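Local coordinates for protein stress response kinase A (Escherichia coli, PDB 1ZYL) that phosphorylates itself and other proteins on serine and threonine using ATP, and probably protects the cell against stress linked to reactive oxygen species, at residues R51-Y57 / Y102-S108; I25-L31 / Q43-E47. Residues are numbered along the deposited sequence.

Contact 1 of 2, residues R51-Y57 / Y102-S108; sequences RFVVKFY and YFAVFPS
Phe103 lies flat against Phe56 in an offset stack, centroids 4.8 Å apart and planes at 6°. Phe103 takes chi1 p and Phe56 chi1 m, and Phe103 CB sits over the Phe56 ring, 3.8 Å from its centroid. Strands 52-57 and 102-107 run antiparallel, at 158°, with axes 4.7 Å apart. Two hydrogen-bonded pairs set the register. Val53 N gives to Phe106 O (3.1 Å) and Phe106 N to Val53 O (2.9 Å); Lys55 N gives to Ala104 O (2.9 Å) and Ala104 N to Lys55 O (3.1 Å). Val54 and Val105 form the non-hydrogen-bonded pair between them. These are neighbouring strands of the five-stranded N-lobe sheet of a protein-kinase-like fold. Val54, Phe56, Phe103 and Val105 share one face, and helix 13-22 packs on the first three. Lys55 is on the other face, extended through chi1 to chi3 (t). Its NZ makes a long, weak ion pair with Asp217, an inferred Mg(2+) ligand, consistent with the ATP-site lysine of kinases. Val53 CG2 meets Phe106 CB at 3.9 Å.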
ATOM      1  N   ARG A  51     -12.672  17.808 -13.346  1.00 66.05           N
ATOM      2  CA  ARG A  51     -11.841  16.605 -13.427  1.00 62.87           C
ATOM      3  C   ARG A  51     -12.238  15.374 -12.605  1.00 59.67           C
ATOM      4  O   ARG A  51     -12.704  15.475 -11.467  1.00 59.04           O
ATOM      5  CB  ARG A  51     -10.387  16.977 -13.130  1.00 64.55           C
ATOM      6  CG  ARG A  51      -9.878  18.161 -13.947  1.00 66.98           C
ATOM      7  CD  ARG A  51      -8.405  18.414 -13.676  1.00 70.57           C
ATOM      8  NE  ARG A  51      -8.118  18.420 -12.244  1.00 73.64           N
ATOM      9  CZ  ARG A  51      -6.900  18.522 -11.719  1.00 74.12           C
ATOM     10  NH1 ARG A  51      -5.842  18.633 -12.510  1.00 74.42           N
ATOM     11  NH2 ARG A  51      -6.741  18.500 -10.401  1.00 74.20           N
ATOM     12  N   PHE A  52     -12.031  14.210 -13.223  1.00 56.08           N
ATOM     13  CA  PHE A  52     -12.331  12.889 -12.658  1.00 51.08           C
ATOM     14  C   PHE A  52     -11.229  11.910 -13.063  1.00 47.91           C
ATOM     15  O   PHE A  52     -10.350  12.239 -13.861  1.00 48.39           O
ATOM     16  CB  PHE A  52     -13.650  12.356 -13.223  1.00 49.79           C
ATOM     17  CG  PHE A  52     -14.862  12.796 -12.474  1.00 49.88           C
ATOM     18  CD1 PHE A  52     -15.138  12.280 -11.214  1.00 50.41           C
ATOM     19  CD2 PHE A  52     -15.753  13.703 -13.043  1.00 51.52           C
ATOM     20  CE1 PHE A  52     -16.289  12.657 -10.524  1.00 51.71           C
ATOM     21  CE2 PHE A  52     -16.909  14.092 -12.366  1.00 51.44           C
ATOM     22  CZ  PHE A  52     -17.179  13.567 -11.103  1.00 52.03           C
ATOM     23  N   VAL A  53     -11.284  10.702 -12.516  1.00 43.44           N
ATOM     24  CA  VAL A  53     -10.311   9.667 -12.859  1.00 38.06           C
ATOM     25  C   VAL A  53     -10.998   8.312 -12.826  1.00 35.24           C
ATOM     26  O   VAL A  53     -11.789   8.032 -11.931  1.00 34.08           O
ATOM     27  CB  VAL A  53      -9.098   9.631 -11.879  1.00 35.92           C
ATOM     28  CG1 VAL A  53      -8.323  10.928 -11.943  1.00 34.91           C
ATOM     29  CG2 VAL A  53      -9.566   9.386 -10.471  1.00 36.41           C
ATOM     30  N   VAL A  54     -10.726   7.479 -13.821  1.00 33.72           N
ATOM     31  CA  VAL A  54     -11.321   6.156 -13.832  1.00 33.11           C
ATOM     32  C   VAL A  54     -10.203   5.243 -13.389  1.00 32.80           C
ATOM     33  O   VAL A  54      -9.048   5.454 -13.761  1.00 32.26           O
ATOM     34  CB  VAL A  54     -11.759   5.689 -15.234  1.00 32.99           C
ATOM     35  CG1 VAL A  54     -13.068   4.925 -15.113  1.00 30.53           C
ATOM     36  CG2 VAL A  54     -11.865   6.861 -16.188  1.00 30.99           C
ATOM     37  N   LYS A  55     -10.540   4.237 -12.594  1.00 31.95           N
ATOM     38  CA  LYS A  55      -9.546   3.309 -12.116  1.00 31.57           C
ATOM     39  C   LYS A  55     -10.006   1.936 -12.542  1.00 31.74           C
ATOM     40  O   LYS A  55     -11.085   1.492 -12.147  1.00 32.82           O
ATOM     41  CB  LYS A  55      -9.450   3.375 -10.588  1.00 32.93           C
ATOM     42  CG  LYS A  55      -8.156   2.815  -9.971  1.00 33.29           C
ATOM     43  CD  LYS A  55      -8.234   2.837  -8.436  1.00 35.26           C
ATOM     44  CE  LYS A  55      -6.852   2.749  -7.756  1.00 38.30           C
ATOM     45  NZ  LYS A  55      -6.098   4.054  -7.695  1.00 37.62           N
ATOM     46  N   PHE A  56      -9.208   1.275 -13.372  1.00 30.40           N
ATOM     47  CA  PHE A  56      -9.548  -0.065 -13.797  1.00 30.21           C
ATOM     48  C   PHE A  56      -8.734  -1.018 -12.968  1.00 30.31           C
ATOM     49  O   PHE A  56      -7.530  -1.133 -13.143  1.00 31.67           O
ATOM     50  CB  PHE A  56      -9.257  -0.277 -15.275  1.00 30.78           C
ATOM     51  CG  PHE A  56     -10.346   0.208 -16.170  1.00 30.64           C
ATOM     52  CD1 PHE A  56     -10.577   1.568 -16.331  1.00 30.86           C
ATOM     53  CD2 PHE A  56     -11.156  -0.695 -16.841  1.00 29.86           C
ATOM     54  CE1 PHE A  56     -11.600   2.023 -17.149  1.00 31.06           C
ATOM     55  CE2 PHE A  56     -12.180  -0.252 -17.660  1.00 30.82           C
ATOM     56  CZ  PHE A  56     -12.404   1.112 -17.816  1.00 29.97           C
ATOM     57  N   TYR A  57      -9.404  -1.682 -12.042  1.00 30.48           N
ATOM     58  CA  TYR A  57      -8.755  -2.628 -11.165  1.00 31.36           C
ATOM     59  C   TYR A  57      -8.173  -3.758 -11.994  1.00 31.71           C
ATOM     60  O   TYR A  57      -8.874  -4.375 -12.789  1.00 34.01           O
ATOM     61  CB  TYR A  57      -9.779  -3.140 -10.158  1.00 31.83           C
ATOM     62  CG  TYR A  57     -10.203  -2.066  -9.176  1.00 31.97           C
ATOM     63  CD1 TYR A  57      -9.378  -1.720  -8.105  1.00 30.70           C
ATOM     64  CD2 TYR A  57     -11.410  -1.376  -9.330  1.00 31.82           C
ATOM     65  CE1 TYR A  57      -9.737  -0.719  -7.210  1.00 31.24           C
ATOM     66  CE2 TYR A  57     -11.781  -0.361  -8.432  1.00 31.35           C
ATOM     67  CZ  TYR A  57     -10.934  -0.041  -7.375  1.00 30.43           C
ATOM     68  OH  TYR A  57     -11.252   0.964  -6.490  1.00 27.74           O
ATOM     69  N   TYR A 102     -13.171  -4.571 -13.993  1.00 45.05           N
ATOM     70  CA  TYR A 102     -14.003  -3.863 -13.025  1.00 39.44           C
ATOM     71  C   TYR A 102     -13.423  -2.463 -13.001  1.00 37.53           C
ATOM     72  O   TYR A 102     -12.293  -2.262 -13.432  1.00 37.49           O
ATOM     73  CB  TYR A 102     -13.845  -4.460 -11.634  1.00 36.89           C
ATOM     74  CG  TYR A 102     -14.533  -5.774 -11.410  1.00 35.19           C
ATOM     75  CD1 TYR A 102     -15.911  -5.837 -11.211  1.00 34.90           C
ATOM     76  CD2 TYR A 102     -13.798  -6.952 -11.318  1.00 33.12           C
ATOM     77  CE1 TYR A 102     -16.541  -7.044 -10.907  1.00 34.17           C
ATOM     78  CE2 TYR A 102     -14.414  -8.162 -11.017  1.00 34.15           C
ATOM     79  CZ  TYR A 102     -15.784  -8.201 -10.806  1.00 34.78           C
ATOM     80  OH  TYR A 102     -16.376  -9.385 -10.433  1.00 35.25           O
ATOM     81  N   PHE A 103     -14.179  -1.492 -12.507  1.00 35.38           N
ATOM     82  CA  PHE A 103     -13.658  -0.137 -12.427  1.00 33.91           C
ATOM     83  C   PHE A 103     -14.557   0.773 -11.620  1.00 34.37           C
ATOM     84  O   PHE A 103     -15.726   0.461 -11.393  1.00 36.66           O
ATOM     85  CB  PHE A 103     -13.451   0.458 -13.819  1.00 33.06           C
ATOM     86  CG  PHE A 103     -14.716   0.626 -14.617  1.00 32.63           C
ATOM     87  CD1 PHE A 103     -15.443  -0.476 -15.050  1.00 33.63           C
ATOM     88  CD2 PHE A 103     -15.149   1.892 -14.995  1.00 32.41           C
ATOM     89  CE1 PHE A 103     -16.577  -0.317 -15.852  1.00 34.16           C
ATOM     90  CE2 PHE A 103     -16.284   2.056 -15.798  1.00 31.65           C
ATOM     91  CZ  PHE A 103     -16.995   0.954 -16.226  1.00 32.03           C
ATOM     92  N   ALA A 104     -13.995   1.895 -11.182  1.00 31.92           N
ATOM     93  CA  ALA A 104     -14.719   2.881 -10.399  1.00 29.26           C
ATOM     94  C   ALA A 104     -14.256   4.262 -10.837  1.00 29.04           C
ATOM     95  O   ALA A 104     -13.224   4.398 -11.488  1.00 27.75           O
ATOM     96  CB  ALA A 104     -14.445   2.675  -8.919  1.00 27.99           C
ATOM     97  N   VAL A 105     -15.021   5.286 -10.483  1.00 30.54           N
ATOM     98  CA  VAL A 105     -14.682   6.652 -10.857  1.00 32.57           C
ATOM     99  C   VAL A 105     -14.526   7.490  -9.598  1.00 34.21           C
ATOM    100  O   VAL A 105     -15.395   7.477  -8.733  1.00 36.60           O
ATOM    101  CB  VAL A 105     -15.782   7.272 -11.756  1.00 31.51           C
ATOM    102  CG1 VAL A 105     -15.325   8.610 -12.280  1.00 30.25           C
ATOM    103  CG2 VAL A 105     -16.099   6.334 -12.918  1.00 29.93           C
ATOM    104  N   PHE A 106     -13.419   8.214  -9.486  1.00 35.65           N
ATOM    105  CA  PHE A 106     -13.200   9.035  -8.304  1.00 38.87           C
ATOM    106  C   PHE A 106     -13.026  10.505  -8.639  1.00 41.92           C
ATOM    107  O   PHE A 106     -12.428  10.856  -9.659  1.00 42.47           O
ATOM    108  CB  PHE A 106     -11.957   8.580  -7.530  1.00 37.78           C
ATOM    109  CG  PHE A 106     -11.990   7.148  -7.099  1.00 36.40           C
ATOM    110  CD1 PHE A 106     -11.775   6.128  -8.013  1.00 35.28           C
ATOM    111  CD2 PHE A 106     -12.224   6.819  -5.769  1.00 36.40           C
ATOM    112  CE1 PHE A 106     -11.790   4.800  -7.608  1.00 36.07           C
ATOM    113  CE2 PHE A 106     -12.242   5.493  -5.353  1.00 35.30           C
ATOM    114  CZ  PHE A 106     -12.025   4.480  -6.274  1.00 35.40           C
ATOM    115  N   PRO A 107     -13.542  11.388  -7.770  1.00 44.25           N
ATOM    116  CA  PRO A 107     -13.455  12.841  -7.939  1.00 45.81           C
ATOM    117  C   PRO A 107     -11.998  13.275  -7.905  1.00 48.47           C
ATOM    118  O   PRO A 107     -11.379  13.264  -6.845  1.00 48.50           O
ATOM    119  CB  PRO A 107     -14.219  13.374  -6.732  1.00 44.55           C
ATOM    120  CG  PRO A 107     -15.194  12.281  -6.424  1.00 43.91           C
ATOM    121  CD  PRO A 107     -14.366  11.046  -6.597  1.00 44.10           C
ATOM    122  N   SER A 108     -11.443  13.650  -9.053  1.00 52.67           N
ATOM    123  CA  SER A 108     -10.051  14.087  -9.082  1.00 56.95           C
ATOM    124  C   SER A 108      -9.854  15.083  -7.946  1.00 60.14           C
ATOM    125  O   SER A 108     -10.438  16.169  -7.938  1.00 60.33           O
ATOM    126  CB  SER A 108      -9.708  14.737 -10.421  1.00 57.36           C
ATOM    127  OG  SER A 108      -8.354  15.150 -10.441  1.00 57.61           O
TER

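Contact 2 of 2, residues I25-L31 / Q43-E47; sequences IRVDSGL and QFQDE
Gln43 is extended at the end of strand 40-44, CB pointing away from residues 25-31. Gln43 O lies 3.6 Å from Leu31 CD2, and its backbone hydrogen-bonds to Thr32. Phe44, also extended, has chi1 p, chi2 near 90° and CB toward the loop; Phe44 CA is 5.3 Å from Leu31 CA. Three aliphatic side chains of the loop pack against it: Ile25 CG2 3.9 Å from Phe44 CZ, Val27 CG1 and Leu31 CD2 3.7 and 3.9 Å from Phe44 CB. Here the loop between helix 13-22 and strand 32-34 of this kinase-like N-lobe runs back alongside strand 40-44 and beyond. Ile25 and Val27 touch Leu20 of that helix, and Phe44 touches Val54 and Val105, so the loop side chains bridge helix and sheet. Gln45 has left the strand; Gln45 O is 3.5 Å and Gln45 CB 4.1 Å from Asp28 CB. Asp46 CA is 5.5 Å from Val27 CA, CB turned away. Between these points the loop turns through Val27 (phi/psi -85/-115), Asp28 (172/-85) and Gly30 (positive phi). No hydrogen bond joins the segments. Glu47 (chi1 p) turns back: Glu47 OE2 stands 3.2 Å from Arg26 NH2, over one face of the guanidinium, a salt bridge of charge alone.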
ATOM      1  N   ILE A  25     -21.591   7.699 -18.256  1.00 71.93           N
ATOM      2  CA  ILE A  25     -20.561   8.603 -17.777  1.00 74.01           C
ATOM      3  C   ILE A  25     -20.026   9.426 -18.944  1.00 76.28           C
ATOM      4  O   ILE A  25     -19.001   9.087 -19.535  1.00 76.59           O
ATOM      5  CB  ILE A  25     -19.408   7.828 -17.128  1.00 73.33           C
ATOM      6  CG1 ILE A  25     -19.963   6.915 -16.033  1.00 73.12           C
ATOM      7  CG2 ILE A  25     -18.386   8.796 -16.556  1.00 72.14           C
ATOM      8  CD1 ILE A  25     -18.931   6.036 -15.378  1.00 72.96           C
ATOM      9  N   ARG A  26     -20.736  10.500 -19.281  1.00 78.68           N
ATOM     10  CA  ARG A  26     -20.330  11.375 -20.372  1.00 80.95           C
ATOM     11  C   ARG A  26     -18.938  11.889 -20.054  1.00 81.78           C
ATOM     12  O   ARG A  26     -18.698  12.377 -18.949  1.00 82.31           O
ATOM     13  CB  ARG A  26     -21.270  12.575 -20.483  1.00 82.52           C
ATOM     14  CG  ARG A  26     -22.757  12.266 -20.436  1.00 85.43           C
ATOM     15  CD  ARG A  26     -23.547  13.560 -20.631  1.00 87.47           C
ATOM     16  NE  ARG A  26     -24.981  13.416 -20.395  1.00 88.89           N
ATOM     17  CZ  ARG A  26     -25.848  14.421 -20.485  1.00 89.88           C
ATOM     18  NH1 ARG A  26     -27.139  14.219 -20.254  1.00 91.02           N
ATOM     19  NH2 ARG A  26     -25.420  15.633 -20.809  1.00 89.98           N
ATOM     20  N   VAL A  27     -18.021  11.784 -21.010  1.00 82.22           N
ATOM     21  CA  VAL A  27     -16.666  12.265 -20.780  1.00 82.25           C
ATOM     22  C   VAL A  27     -16.609  13.755 -21.088  1.00 82.14           C
ATOM     23  O   VAL A  27     -17.251  14.554 -20.409  1.00 82.48           O
ATOM     24  CB  VAL A  27     -15.635  11.511 -21.653  1.00 82.31           C
ATOM     25  CG1 VAL A  27     -14.222  11.922 -21.263  1.00 81.79           C
ATOM     26  CG2 VAL A  27     -15.806  10.012 -21.480  1.00 82.18           C
ATOM     27  N   ASP A  28     -15.855  14.125 -22.118  1.00 82.22           N
ATOM     28  CA  ASP A  28     -15.710  15.522 -22.511  1.00 81.66           C
ATOM     29  C   ASP A  28     -14.641  15.649 -23.587  1.00 81.14           C
ATOM     30  O   ASP A  28     -14.942  15.669 -24.780  1.00 81.77           O
ATOM     31  CB  ASP A  28     -15.309  16.372 -21.304  1.00 82.45           C
ATOM     32  CG  ASP A  28     -15.102  17.827 -21.662  1.00 83.27           C
ATOM     33  OD1 ASP A  28     -14.260  18.115 -22.535  1.00 83.48           O
ATOM     34  OD2 ASP A  28     -15.779  18.686 -21.064  1.00 85.22           O
ATOM     35  N   SER A  29     -13.388  15.739 -23.153  1.00 79.80           N
ATOM     36  CA  SER A  29     -12.267  15.862 -24.072  1.00 78.11           C
ATOM     37  C   SER A  29     -11.065  15.056 -23.607  1.00 75.34           C
ATOM     38  O   SER A  29     -10.485  15.323 -22.552  1.00 75.62           O
ATOM     39  CB  SER A  29     -11.862  17.330 -24.234  1.00 79.60           C
ATOM     40  OG  SER A  29     -10.730  17.453 -25.084  1.00 80.57           O
ATOM     41  N   GLY A  30     -10.707  14.063 -24.408  1.00 71.95           N
ATOM     42  CA  GLY A  30      -9.568  13.228 -24.097  1.00 67.38           C
ATOM     43  C   GLY A  30      -9.615  12.462 -22.791  1.00 63.61           C
ATOM     44  O   GLY A  30     -10.157  12.918 -21.784  1.00 62.37           O
ATOM     45  N   LEU A  31      -9.032  11.272 -22.836  1.00 60.71           N
ATOM     46  CA  LEU A  31      -8.932  10.388 -21.689  1.00 56.71           C
ATOM     47  C   LEU A  31      -7.439  10.299 -21.394  1.00 54.08           C
ATOM     48  O   LEU A  31      -6.802   9.292 -21.681  1.00 54.46           O
ATOM     49  CB  LEU A  31      -9.460   8.993 -22.033  1.00 56.37           C
ATOM     50  CG  LEU A  31     -10.551   8.351 -21.169  1.00 56.31           C
ATOM     51  CD1 LEU A  31     -10.578   6.857 -21.460  1.00 55.63           C
ATOM     52  CD2 LEU A  31     -10.286   8.588 -19.695  1.00 56.61           C
ATOM     53  N   GLN A  43      -7.568  10.061 -16.341  1.00 46.38           N
ATOM     54  CA  GLN A  43      -8.292  11.247 -15.878  1.00 49.86           C
ATOM     55  C   GLN A  43      -9.172  11.770 -17.011  1.00 52.43           C
ATOM     56  O   GLN A  43      -8.885  11.535 -18.184  1.00 51.99           O
ATOM     57  CB  GLN A  43      -7.302  12.340 -15.469  1.00 51.80           C
ATOM     58  CG  GLN A  43      -7.937  13.599 -14.888  1.00 54.29           C
ATOM     59  CD  GLN A  43      -6.972  14.773 -14.852  1.00 56.29           C
ATOM     60  OE1 GLN A  43      -6.650  15.357 -15.888  1.00 57.84           O
ATOM     61  NE2 GLN A  43      -6.497  15.116 -13.659  1.00 55.15           N
ATOM     62  N   PHE A  44     -10.239  12.485 -16.666  1.00 55.63           N
ATOM     63  CA  PHE A  44     -11.136  13.032 -17.679  1.00 57.84           C
ATOM     64  C   PHE A  44     -12.081  14.082 -17.089  1.00 59.58           C
ATOM     65  O   PHE A  44     -12.607  13.904 -15.993  1.00 59.29           O
ATOM     66  CB  PHE A  44     -11.935  11.895 -18.329  1.00 57.36           C
ATOM     67  CG  PHE A  44     -12.954  11.263 -17.419  1.00 57.93           C
ATOM     68  CD1 PHE A  44     -14.258  11.741 -17.372  1.00 57.85           C
ATOM     69  CD2 PHE A  44     -12.607  10.197 -16.597  1.00 58.52           C
ATOM     70  CE1 PHE A  44     -15.202  11.167 -16.520  1.00 57.69           C
ATOM     71  CE2 PHE A  44     -13.548   9.616 -15.739  1.00 58.58           C
ATOM     72  CZ  PHE A  44     -14.846  10.104 -15.703  1.00 57.91           C
ATOM     73  N   GLN A  45     -12.282  15.180 -17.813  1.00 62.67           N
ATOM     74  CA  GLN A  45     -13.171  16.247 -17.356  1.00 64.93           C
ATOM     75  C   GLN A  45     -14.620  15.830 -17.560  1.00 66.27           C
ATOM     76  O   GLN A  45     -14.900  14.801 -18.173  1.00 65.86           O
ATOM     77  CB  GLN A  45     -12.916  17.541 -18.129  1.00 64.78           C
ATOM     78  CG  GLN A  45     -11.510  18.076 -18.013  1.00 65.76           C
ATOM     79  CD  GLN A  45     -11.285  19.277 -18.909  1.00 67.34           C
ATOM     80  OE1 GLN A  45     -11.861  20.343 -18.695  1.00 67.41           O
ATOM     81  NE2 GLN A  45     -10.449  19.105 -19.927  1.00 68.72           N
ATOM     82  N   ASP A  46     -15.538  16.646 -17.053  1.00 69.04           N
ATOM     83  CA  ASP A  46     -16.965  16.365 -17.167  1.00 71.54           C
ATOM     84  C   ASP A  46     -17.651  17.526 -17.883  1.00 72.21           C
ATOM     85  O   ASP A  46     -17.027  18.557 -18.129  1.00 72.13           O
ATOM     86  CB  ASP A  46     -17.551  16.187 -15.763  1.00 73.66           C
ATOM     87  CG  ASP A  46     -18.925  15.557 -15.776  1.00 75.76           C
ATOM     88  OD1 ASP A  46     -19.067  14.439 -16.323  1.00 77.11           O
ATOM     89  OD2 ASP A  46     -19.861  16.177 -15.229  1.00 76.24           O
ATOM     90  N   GLU A  47     -18.923  17.356 -18.234  1.00 73.08           N
ATOM     91  CA  GLU A  47     -19.675  18.420 -18.901  1.00 73.93           C
ATOM     92  C   GLU A  47     -19.878  19.551 -17.892  1.00 74.37           C
ATOM     93  O   GLU A  47     -20.970  19.732 -17.343  1.00 73.48           O
ATOM     94  CB  GLU A  47     -21.032  17.895 -19.385  1.00 74.31           C
ATOM     95  CG  GLU A  47     -21.885  17.288 -18.286  1.00 74.71           C
ATOM     96  CD  GLU A  47     -22.191  15.825 -18.527  1.00 75.08           C
ATOM     97  OE1 GLU A  47     -21.262  15.080 -18.904  1.00 75.03           O
ATOM     98  OE2 GLU A  47     -23.357  15.421 -18.328  1.00 74.80           O
TER

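The two contacts lie in the N-lobe, their centres about 11 Å apart. Both segments of contact 2 precede those of contact 1 in the sequence. Strands 40-44 and 52-57 follow each other and are neighbours in one antiparallel sheet, so the contacts touch directly. Phe52 O is 2.8 Å from Phe44 N, a probable hydrogen bond, and Val54 CG2 packs 3.3 Å from Phe44 CE2. Helix 13-22 is shared: it meets side chains from both contacts. Contact 1 holds inner strands and reaches the inferred ATP and Mg(2+) site through Lys55. Contact 2 ties the loop after the helix to strand 40-44, next to the outermost strand 32-34, at the surface.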